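Side-chain contacts in ADP-ribosylating toxin CARDS (Mycoplasma pneumoniae, PDB 4TLV), which transfers the ADP-ribosyl group from NAD(+) to multiple target proteins and provokes vacuolization and epithelial damage in the mammalian host: residues F310-F315 with L325-G330; L290-Q295 with V350-S355; V277-I282 with V299-V304; Q295-F300 with I333-T338. All coordinates share one frame; numbering follows the deposited sequence.

Contact 1 (F310-F315 with L325-G330)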
# COMPACT_ATOMS: atom_id res chain seq x y z
N PHE A 310 22.24 -16.98 10.21
CA PHE A 310 21.46 -18.16 9.87
C PHE A 310 20.33 -17.80 8.92
O PHE A 310 19.85 -16.68 8.93
CB PHE A 310 20.92 -18.84 11.14
CG PHE A 310 20.05 -17.95 12.00
CD1 PHE A 310 20.63 -17.05 12.90
CD2 PHE A 310 18.66 -18.02 11.92
CE1 PHE A 310 19.84 -16.24 13.70
CE2 PHE A 310 17.86 -17.21 12.72
CZ PHE A 310 18.45 -16.31 13.62
N PRO A 311 19.90 -18.77 8.10
CA PRO A 311 18.83 -18.52 7.13
C PRO A 311 17.49 -18.50 7.85
O PRO A 311 17.27 -19.26 8.78
CB PRO A 311 18.90 -19.74 6.20
CG PRO A 311 20.16 -20.50 6.58
CD PRO A 311 20.43 -20.14 8.01
N GLN A 312 16.60 -17.61 7.42
CA GLN A 312 15.26 -17.60 7.97
C GLN A 312 14.30 -18.10 6.88
O GLN A 312 14.55 -17.89 5.70
CB GLN A 312 14.92 -16.21 8.51
CG GLN A 312 15.76 -15.89 9.76
CD GLN A 312 15.45 -14.53 10.37
OE1 GLN A 312 14.43 -13.92 10.05
NE2 GLN A 312 16.32 -14.06 11.26
N THR A 313 13.24 -18.78 7.29
CA THR A 313 12.53 -19.68 6.39
C THR A 313 11.04 -19.37 6.30
O THR A 313 10.36 -19.93 5.44
CB THR A 313 12.68 -21.14 6.85
OG1 THR A 313 12.00 -21.33 8.10
CG2 THR A 313 14.15 -21.53 7.02
N ILE A 314 10.52 -18.53 7.18
CA ILE A 314 9.08 -18.27 7.18
C ILE A 314 8.75 -16.93 6.51
O ILE A 314 9.27 -15.89 6.90
CB ILE A 314 8.48 -18.28 8.61
CG1 ILE A 314 8.79 -19.61 9.33
CG2 ILE A 314 6.97 -17.93 8.56
CD1 ILE A 314 8.30 -20.90 8.58
N PHE A 315 7.87 -16.99 5.52
CA PHE A 315 7.46 -15.81 4.76
C PHE A 315 5.95 -15.69 4.72
O PHE A 315 5.24 -16.67 4.93
CB PHE A 315 7.99 -15.85 3.32
CG PHE A 315 9.50 -15.91 3.22
CD1 PHE A 315 10.16 -17.12 3.37
CD2 PHE A 315 10.24 -14.76 2.99
CE1 PHE A 315 11.54 -17.19 3.29
CE2 PHE A 315 11.63 -14.82 2.91
CZ PHE A 315 12.28 -16.04 3.06
N LEU A 325 9.63 -11.49 5.33
CA LEU A 325 10.15 -12.40 6.35
C LEU A 325 9.31 -12.21 7.60
O LEU A 325 8.95 -11.09 7.93
CB LEU A 325 11.59 -12.07 6.71
CG LEU A 325 12.73 -12.87 6.09
CD1 LEU A 325 14.07 -12.43 6.72
CD2 LEU A 325 12.50 -14.37 6.27
N LYS A 326 9.04 -13.30 8.31
CA LYS A 326 8.19 -13.23 9.49
C LYS A 326 8.72 -12.29 10.57
O LYS A 326 7.97 -11.47 11.09
CB LYS A 326 7.98 -14.63 10.10
CG LYS A 326 7.26 -14.62 11.46
CD LYS A 326 7.25 -16.04 12.06
CE LYS A 326 6.72 -16.04 13.48
NZ LYS A 326 5.34 -15.53 13.54
N ASP A 327 9.99 -12.42 10.94
CA ASP A 327 10.49 -11.71 12.12
C ASP A 327 11.10 -10.34 11.81
O ASP A 327 11.74 -10.15 10.77
CB ASP A 327 11.52 -12.55 12.90
CG ASP A 327 10.92 -13.81 13.48
OD1 ASP A 327 9.95 -13.71 14.27
OD2 ASP A 327 11.41 -14.91 13.15
N LEU A 328 10.91 -9.41 12.73
CA LEU A 328 11.59 -8.12 12.68
C LEU A 328 13.06 -8.27 13.05
O LEU A 328 13.42 -9.17 13.81
CB LEU A 328 10.93 -7.15 13.67
CG LEU A 328 9.44 -6.91 13.43
CD1 LEU A 328 8.89 -5.91 14.45
CD2 LEU A 328 9.22 -6.37 12.00
N THR A 329 13.90 -7.36 12.55
CA THR A 329 15.30 -7.36 12.95
C THR A 329 15.42 -6.74 14.33
O THR A 329 14.41 -6.36 14.94
CB THR A 329 16.17 -6.52 12.01
OG1 THR A 329 15.84 -5.14 12.19
CG2 THR A 329 15.92 -6.90 10.56
N GLY A 330 16.66 -6.64 14.82
CA GLY A 330 16.92 -6.11 16.14
C GLY A 330 16.53 -4.65 16.27
O GLY A 330 16.23 -4.17 17.37
O HOH W 1 11.79 -14.59 10.21
O HOH W 2 14.35 -11.19 10.32
O HOH W 3 16.07 -10.70 12.13

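Contact 2 (L290-Q295 with V350-S355)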
# COMPACT_ATOMS: atom_id res chain seq x y z
N LEU A 290 12.62 -21.54 -0.32
CA LEU A 290 13.01 -20.15 -0.28
C LEU A 290 13.58 -19.83 1.10
O LEU A 290 12.98 -20.20 2.12
CB LEU A 290 11.78 -19.28 -0.53
CG LEU A 290 12.01 -17.78 -0.61
CD1 LEU A 290 12.86 -17.45 -1.86
CD2 LEU A 290 10.67 -17.07 -0.66
N GLN A 291 14.72 -19.14 1.14
CA GLN A 291 15.30 -18.74 2.42
C GLN A 291 15.92 -17.35 2.31
O GLN A 291 16.21 -16.89 1.21
CB GLN A 291 16.35 -19.77 2.88
CG GLN A 291 15.74 -21.12 3.21
CD GLN A 291 16.73 -22.12 3.70
OE1 GLN A 291 17.92 -21.84 3.79
NE2 GLN A 291 16.24 -23.32 4.04
N ALA A 292 16.12 -16.67 3.43
CA ALA A 292 16.71 -15.33 3.39
C ALA A 292 17.46 -15.00 4.67
O ALA A 292 17.19 -15.55 5.73
CB ALA A 292 15.63 -14.26 3.07
N ASP A 293 18.43 -14.09 4.57
CA ASP A 293 19.31 -13.81 5.70
C ASP A 293 19.37 -12.31 5.96
O ASP A 293 19.91 -11.57 5.14
CB ASP A 293 20.72 -14.34 5.42
CG ASP A 293 21.65 -14.22 6.64
OD1 ASP A 293 21.39 -13.39 7.53
OD2 ASP A 293 22.64 -14.98 6.72
N PRO A 294 18.82 -11.84 7.08
CA PRO A 294 18.80 -10.39 7.33
C PRO A 294 20.18 -9.81 7.61
O PRO A 294 20.33 -8.59 7.61
CB PRO A 294 17.95 -10.24 8.60
CG PRO A 294 17.29 -11.56 8.80
CD PRO A 294 18.17 -12.60 8.16
N GLN A 295 21.17 -10.66 7.87
CA GLN A 295 22.53 -10.19 8.12
C GLN A 295 23.15 -9.58 6.86
O GLN A 295 23.95 -8.64 6.93
CB GLN A 295 23.40 -11.34 8.63
CG GLN A 295 24.76 -10.91 9.20
CD GLN A 295 25.84 -10.75 8.14
OE1 GLN A 295 25.76 -11.55 7.07
NE2 GLN A 295 26.73 -9.90 8.27
N VAL A 350 16.58 -11.05 -6.95
CA VAL A 350 15.84 -10.84 -5.72
C VAL A 350 16.77 -10.73 -4.50
O VAL A 350 17.71 -11.49 -4.36
CB VAL A 350 14.81 -11.95 -5.50
CG1 VAL A 350 13.94 -11.66 -4.29
CG2 VAL A 350 13.95 -12.11 -6.75
N HIS A 351 16.46 -9.77 -3.62
CA HIS A 351 17.31 -9.45 -2.47
C HIS A 351 16.36 -8.81 -1.45
O HIS A 351 15.31 -8.31 -1.82
CB HIS A 351 18.36 -8.43 -2.92
CG HIS A 351 19.55 -8.33 -2.02
ND1 HIS A 351 20.52 -9.22 -1.72
CD2 HIS A 351 19.87 -7.17 -1.34
CE1 HIS A 351 21.39 -8.60 -0.85
NE2 HIS A 351 20.98 -7.36 -0.64
N LEU A 352 16.74 -8.78 -0.18
CA LEU A 352 15.86 -8.17 0.81
C LEU A 352 16.03 -6.66 0.84
O LEU A 352 17.12 -6.15 0.55
CB LEU A 352 16.12 -8.74 2.21
CG LEU A 352 15.83 -10.22 2.46
CD1 LEU A 352 16.14 -10.56 3.92
CD2 LEU A 352 14.37 -10.54 2.12
N SER A 353 14.96 -5.94 1.17
CA SER A 353 15.09 -4.56 1.60
C SER A 353 13.98 -4.21 2.59
O SER A 353 13.06 -5.00 2.81
CB SER A 353 15.11 -3.58 0.42
OG SER A 353 13.87 -3.52 -0.21
N VAL A 354 14.08 -3.04 3.21
CA VAL A 354 13.11 -2.62 4.22
C VAL A 354 11.69 -2.59 3.62
O VAL A 354 11.46 -1.96 2.58
CB VAL A 354 13.48 -1.24 4.80
CG1 VAL A 354 12.37 -0.69 5.71
CG2 VAL A 354 14.78 -1.35 5.59
N SER A 355 10.76 -3.29 4.26
CA SER A 355 9.37 -3.35 3.76
C SER A 355 8.77 -1.96 3.65
O SER A 355 8.79 -1.21 4.61
CB SER A 355 8.50 -4.20 4.70
OG SER A 355 9.08 -5.47 4.96

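Contact 3 (V277-I282 with V299-V304)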
# COMPACT_ATOMS: atom_id res chain seq x y z
N VAL A 277 8.19 -21.70 2.25
CA VAL A 277 7.83 -21.57 0.85
C VAL A 277 8.67 -22.51 -0.01
O VAL A 277 9.90 -22.46 0.02
CB VAL A 277 8.04 -20.12 0.35
CG1 VAL A 277 7.63 -20.01 -1.12
CG2 VAL A 277 7.23 -19.13 1.23
N TYR A 278 7.98 -23.36 -0.78
CA TYR A 278 8.60 -24.35 -1.65
C TYR A 278 8.32 -24.06 -3.12
O TYR A 278 7.18 -23.86 -3.50
CB TYR A 278 8.06 -25.74 -1.34
CG TYR A 278 8.51 -26.31 -0.03
CD1 TYR A 278 7.94 -25.89 1.17
CD2 TYR A 278 9.48 -27.30 0.02
CE1 TYR A 278 8.34 -26.42 2.37
CE2 TYR A 278 9.89 -27.85 1.22
CZ TYR A 278 9.32 -27.41 2.39
OH TYR A 278 9.73 -27.95 3.58
N LEU A 279 9.37 -24.06 -3.93
CA LEU A 279 9.25 -23.83 -5.36
C LEU A 279 9.79 -25.02 -6.15
O LEU A 279 10.68 -25.73 -5.68
CB LEU A 279 9.99 -22.56 -5.75
CG LEU A 279 9.49 -21.32 -5.00
CD1 LEU A 279 10.59 -20.80 -4.11
CD2 LEU A 279 8.98 -20.25 -5.94
N ARG A 280 9.26 -25.23 -7.34
CA ARG A 280 9.69 -26.32 -8.20
C ARG A 280 10.02 -25.80 -9.59
O ARG A 280 9.30 -24.97 -10.15
CB ARG A 280 8.61 -27.42 -8.26
CG ARG A 280 9.01 -28.68 -9.02
CD ARG A 280 8.04 -29.82 -8.70
NE ARG A 280 8.18 -30.27 -7.32
CZ ARG A 280 7.29 -30.99 -6.66
NH1 ARG A 280 6.16 -31.37 -7.25
NH2 ARG A 280 7.52 -31.34 -5.40
N GLY A 281 11.15 -26.25 -10.13
CA GLY A 281 11.57 -25.88 -11.46
C GLY A 281 10.71 -26.62 -12.45
O GLY A 281 10.46 -27.81 -12.29
N ILE A 282 10.26 -25.91 -13.48
CA ILE A 282 9.28 -26.44 -14.42
C ILE A 282 9.76 -27.65 -15.22
O ILE A 282 9.02 -28.62 -15.40
CB ILE A 282 8.81 -25.35 -15.39
CG1 ILE A 282 7.93 -24.36 -14.64
CG2 ILE A 282 8.04 -25.95 -16.55
CD1 ILE A 282 6.90 -25.06 -13.78
N VAL A 299 18.67 -13.34 -0.51
CA VAL A 299 17.55 -14.25 -0.68
C VAL A 299 18.09 -15.36 -1.56
O VAL A 299 18.78 -15.08 -2.53
CB VAL A 299 16.39 -13.57 -1.40
CG1 VAL A 299 15.22 -14.58 -1.64
CG2 VAL A 299 15.91 -12.36 -0.61
N PHE A 300 17.79 -16.61 -1.23
CA PHE A 300 18.34 -17.71 -2.01
C PHE A 300 17.50 -18.97 -1.89
O PHE A 300 16.56 -19.05 -1.10
CB PHE A 300 19.77 -17.99 -1.56
CG PHE A 300 19.91 -18.10 -0.08
CD1 PHE A 300 20.16 -16.97 0.68
CD2 PHE A 300 19.77 -19.32 0.55
CE1 PHE A 300 20.29 -17.08 2.07
CE2 PHE A 300 19.90 -19.42 1.92
CZ PHE A 300 20.15 -18.30 2.68
N LEU A 301 17.88 -19.97 -2.68
CA LEU A 301 17.13 -21.22 -2.77
C LEU A 301 18.02 -22.37 -2.31
O LEU A 301 19.19 -22.43 -2.67
CB LEU A 301 16.72 -21.46 -4.23
CG LEU A 301 15.91 -20.37 -4.93
CD1 LEU A 301 16.02 -20.50 -6.44
CD2 LEU A 301 14.46 -20.45 -4.49
N VAL A 302 17.45 -23.27 -1.52
CA VAL A 302 18.16 -24.44 -1.04
C VAL A 302 17.39 -25.66 -1.52
O VAL A 302 16.18 -25.77 -1.28
CB VAL A 302 18.24 -24.43 0.50
CG1 VAL A 302 18.79 -25.76 1.03
CG2 VAL A 302 19.08 -23.25 0.97
N GLU A 303 18.08 -26.57 -2.21
CA GLU A 303 17.38 -27.71 -2.78
C GLU A 303 16.93 -28.69 -1.70
O GLU A 303 17.65 -28.94 -0.74
CB GLU A 303 18.23 -28.43 -3.83
CG GLU A 303 17.51 -29.59 -4.48
CD GLU A 303 18.22 -30.12 -5.72
OE1 GLU A 303 19.33 -29.63 -6.03
OE2 GLU A 303 17.67 -31.03 -6.38
N VAL A 304 15.73 -29.24 -1.87
CA VAL A 304 15.15 -30.15 -0.88
C VAL A 304 15.77 -31.55 -0.87
O VAL A 304 16.33 -31.97 0.15
CB VAL A 304 13.63 -30.30 -1.09
CG1 VAL A 304 13.07 -31.35 -0.13
CG2 VAL A 304 12.93 -28.96 -0.90

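Contact 4 (Q295-F300 with I333-T338)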
# COMPACT_ATOMS: atom_id res chain seq x y z
N GLN A 295 21.17 -10.66 7.87
CA GLN A 295 22.53 -10.19 8.12
C GLN A 295 23.15 -9.58 6.86
O GLN A 295 23.95 -8.64 6.93
CB GLN A 295 23.40 -11.34 8.63
CG GLN A 295 24.76 -10.91 9.20
CD GLN A 295 25.84 -10.75 8.14
OE1 GLN A 295 25.76 -11.55 7.07
NE2 GLN A 295 26.73 -9.90 8.27
N ASN A 296 22.80 -10.11 5.69
CA ASN A 296 23.32 -9.59 4.43
C ASN A 296 22.23 -9.34 3.40
O ASN A 296 22.51 -9.08 2.23
CB ASN A 296 24.36 -10.54 3.85
CG ASN A 296 23.85 -11.97 3.73
OD1 ASN A 296 22.64 -12.20 3.65
ND2 ASN A 296 24.77 -12.94 3.74
N ASN A 297 20.97 -9.44 3.83
CA ASN A 297 19.83 -9.22 2.94
C ASN A 297 19.76 -10.17 1.75
O ASN A 297 19.00 -9.95 0.82
CB ASN A 297 19.76 -7.76 2.46
CG ASN A 297 19.19 -6.83 3.54
OD1 ASN A 297 18.61 -7.29 4.52
ND2 ASN A 297 19.38 -5.54 3.36
N ASN A 298 20.55 -11.25 1.76
CA ASN A 298 20.48 -12.20 0.65
C ASN A 298 19.19 -13.03 0.68
O ASN A 298 18.69 -13.39 1.74
CB ASN A 298 21.68 -13.14 0.67
CG ASN A 298 22.97 -12.46 0.22
OD1 ASN A 298 22.93 -11.40 -0.41
ND2 ASN A 298 24.10 -13.07 0.52
N VAL A 299 18.67 -13.34 -0.51
CA VAL A 299 17.55 -14.25 -0.68
C VAL A 299 18.09 -15.36 -1.56
O VAL A 299 18.78 -15.08 -2.53
CB VAL A 299 16.39 -13.57 -1.40
CG1 VAL A 299 15.22 -14.58 -1.64
CG2 VAL A 299 15.91 -12.36 -0.61
N PHE A 300 17.79 -16.61 -1.23
CA PHE A 300 18.34 -17.71 -2.01
C PHE A 300 17.50 -18.97 -1.89
O PHE A 300 16.56 -19.05 -1.10
CB PHE A 300 19.77 -17.99 -1.56
CG PHE A 300 19.91 -18.10 -0.08
CD1 PHE A 300 20.16 -16.97 0.68
CD2 PHE A 300 19.77 -19.32 0.55
CE1 PHE A 300 20.29 -17.08 2.07
CE2 PHE A 300 19.90 -19.42 1.92
CZ PHE A 300 20.15 -18.30 2.68
N ILE A 333 12.77 -3.38 12.22
CA ILE A 333 12.26 -3.25 10.86
C ILE A 333 11.94 -4.61 10.23
O ILE A 333 12.48 -5.65 10.61
CB ILE A 333 13.14 -2.40 9.94
CG1 ILE A 333 14.51 -3.02 9.80
CG2 ILE A 333 13.20 -0.92 10.41
CD1 ILE A 333 15.54 -2.05 9.30
N SER A 334 11.02 -4.55 9.29
CA SER A 334 10.54 -5.71 8.55
C SER A 334 11.26 -5.70 7.21
O SER A 334 11.58 -4.64 6.68
CB SER A 334 9.03 -5.56 8.32
OG SER A 334 8.53 -6.55 7.44
N LEU A 335 11.55 -6.89 6.67
CA LEU A 335 12.21 -7.03 5.38
C LEU A 335 11.36 -7.79 4.37
O LEU A 335 10.69 -8.76 4.73
CB LEU A 335 13.55 -7.75 5.56
CG LEU A 335 14.57 -7.03 6.46
CD1 LEU A 335 15.65 -8.03 6.93
CD2 LEU A 335 15.18 -5.82 5.74
N SER A 336 11.41 -7.35 3.10
CA SER A 336 10.59 -7.90 2.02
C SER A 336 11.46 -8.25 0.81
O SER A 336 12.48 -7.61 0.57
CB SER A 336 9.55 -6.86 1.57
OG SER A 336 8.56 -6.67 2.55
N LEU A 337 11.05 -9.28 0.07
CA LEU A 337 11.66 -9.62 -1.21
C LEU A 337 11.53 -8.45 -2.16
O LEU A 337 10.44 -7.89 -2.33
CB LEU A 337 10.97 -10.85 -1.81
CG LEU A 337 11.60 -12.19 -1.42
CD1 LEU A 337 11.66 -12.41 0.07
CD2 LEU A 337 10.87 -13.35 -2.13
N THR A 338 12.63 -8.09 -2.80
CA THR A 338 12.67 -6.91 -3.64
C THR A 338 13.36 -7.28 -4.95
O THR A 338 14.42 -7.89 -4.94
CB THR A 338 13.44 -5.78 -2.92
OG1 THR A 338 12.87 -5.56 -1.61
CG2 THR A 338 13.40 -4.49 -3.71

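Contact 1 (F310-F315 with L325-G330)
A short beta hairpin of the D2 beta-trefoil domain, formed by strands 315-317 and 323-325, brings Phe315 and Leu325 together as an antiparallel non-hydrogen-bonded pair with CA atoms 4.6 Å apart. Their side chains leave on the same face of the hairpin and run side by side in the same direction. Leu325 sets its CD2 methyl over one face of the Phe315 ring, 3.9 Å from the centroid, in a CH-pi contact. The methyl is displaced toward the rim, and the nearest ring atom to Leu325 CD2 is Phe315 CE2, at 3.5 Å.

One residue further out, Lys326 N donates to Ile314 O over 3.0 Å, with an N-H...O angle of 149°. Beside this bond the two side chains lie alongside each other. Ile314 has CG1 beside its backbone N (chi1 -56°), which places CG2 beside the carbonyl carbon, 3.8 Å from Lys326 CB. The amino group of Lys326 continues to a salt bridge with Asp274 of the KELED motif.

Gln312 approaches Leu325 at about a right angle. Its chain is extended beyond CG (chi2 -178°), carrying OE1 to 3.7 Å from Leu325 CD1. Two waters each donate to Gln312 OE1 from 2.7 Å. One also accepts from Asp327 N and donates to Asp327 OD2, while the other donates to Asp327 O, so the amide oxygen is tied to Asp327 through solvent. A backbone bond between Gln312 and Ala292 joins this region to strand 287-293. The antiparallel pair, continued by the Lys326 bond, is consistent with one of the two-stranded hairpins from which a beta-trefoil is built.

Contact 2 (L290-Q295 with V350-S355)
Pro294 and Leu352 make the closest backbone approach, with CA atoms 7.5 Å apart, and residues 290-295 and 350-355 meet mainly through side chains, with no hydrogen bond between them. Leu352, on strand 348-354, carries the contact. With CG anti to the carbonyl carbon (chi1 -65°), its isobutyl fork reaches Ala292 on strand 287-293. Both branches touch the alanine methyl: Leu352 CD1 lies 3.8 Å from Ala292 CB, and Leu352 CD2 lies 4.0 Å from the same atom. Leu352 CD1 also comes within 4.1 Å of Asp293 O and 4.3 Å of Pro294 CA.

The backbone here is shaped by an Asx turn. Gln295 N donates to Asp293 OD1 over 2.8 Å, meeting the oxygen on its anti side and 35° out of the carboxylate plane. Ser309 is a second hydrogen-bond partner of that oxygen, so two bonds grip OD1. Around the leucine, Val299 and Leu337 add further apolar neighbours.

Because the touching groups are leucine methyls against the alanine methyl and, more distantly, the backbone of Asp293 and Pro294, the contact rests on van der Waals packing and burial of apolar surface, while the polar bonds that fix the turn lie within residues 290-295 and toward Ser309.

Contact 3 (V277-I282 with V299-V304)
Leu279 and Leu301 meet by their methyls, CD1 of Leu279 lying 3.9 Å from CD2 of Leu301, with the two side chains crossing at about a right angle. A second touch joins Tyr278 to Val304. Here Val304 CG2 comes to the edge of the tyrosine ring, near its plane, and stands 3.9 Å from both Tyr278 CD2 and Tyr278 CE2. Val304 has CG1 anti to the backbone N (chi1 175°), which leaves CG2 beside that nitrogen as the branch that reaches the ring.

The backbones remain well apart: the CA atoms of Leu279 and Leu301 are 8.7 Å from each other, and no hydrogen bond links the two segments. The space between them belongs to strand 287-293, which pairs antiparallel with strand 278-281 on one side and with strand 298-303 on the other. Met289 of that middle strand packs against Tyr278.

Further out, strand 415-421 supplies Ile420 against Leu279 and Leu418 against Leu301, extending the apolar cluster. The backbone N of Tyr278 is held by Thr427 OG1, and Thr426 touches the tyrosine side chain. Three successive antiparallel strands, the first and third meeting by side chains across the second, make a beta meander, an element of the D2 beta-trefoil domain.

Contact 4 (Q295-F300 with I333-T338)
Asn297 reaches toward Leu335 from the turn that leads into strand 298-303. Its CB packs against Leu352 on strand 348-354. A chi1 of -77° turns CG, and the amide it carries, toward the leucine. At the tip, Asn297 OD1 fits against the fork of Leu335, 3.9 Å from both Leu335 CD1 and Leu335 CD2, and the two side chains cross at about a right angle. These are packing distances. The polar partner of OD1 is Asn488 of the D3 domain, whose ND2 donates a hydrogen bond to it, a residue that the Leu335 side chain also touches.

The backbone of Asn297 has a positive phi of 60°, a left-handed conformation that lets the chain reverse here. Asn296 closes the turn from the preceding position: its OD1 accepts from Asn298 N over 3.0 Å, the donor standing above the carbonyl plane, in an Asx turn. A backbone bond between Asn297 and Leu352 ties the same bend to strand 348-354.

Two residues along each segment, Val299 and Leu337 form a looser apolar touch, with Val299 CG2 4.3 Å from Leu337 CD1. Leu290 packs against both of them, and Ala292 and Leu352 also border Val299, giving the pair further apolar neighbours.

The contact therefore has two chemical characters. At Val299 it is apolar packing, whereas at Asn297 an amide oxygen lies against leucine methyls while the same oxygen accepts a hydrogen bond from Asn488, so that D2 is joined to D3 at this point.

How the contacts relate
All four contacts lie in the D2 beta-trefoil domain. Contacts 2 and 4 have centres about 1 Å apart: each joins one of the neighbouring strands 287-293 and 298-303 to one of the neighbouring strands 335-340 and 348-354. Contact 1 lies about 8 Å, centre to centre, from both; contact 3 is about 15 to 17 Å from the others. Along the chain contact 3 closes first, contact 1 falls within the span of contact 4, and contact 4 within that of contact 2. Strand 298-303 serves contacts 3 and 4, and Leu352 on Val299 and Phe315 on Leu337 link the packing further, while Asn297 connects the group to Asn488 of D3.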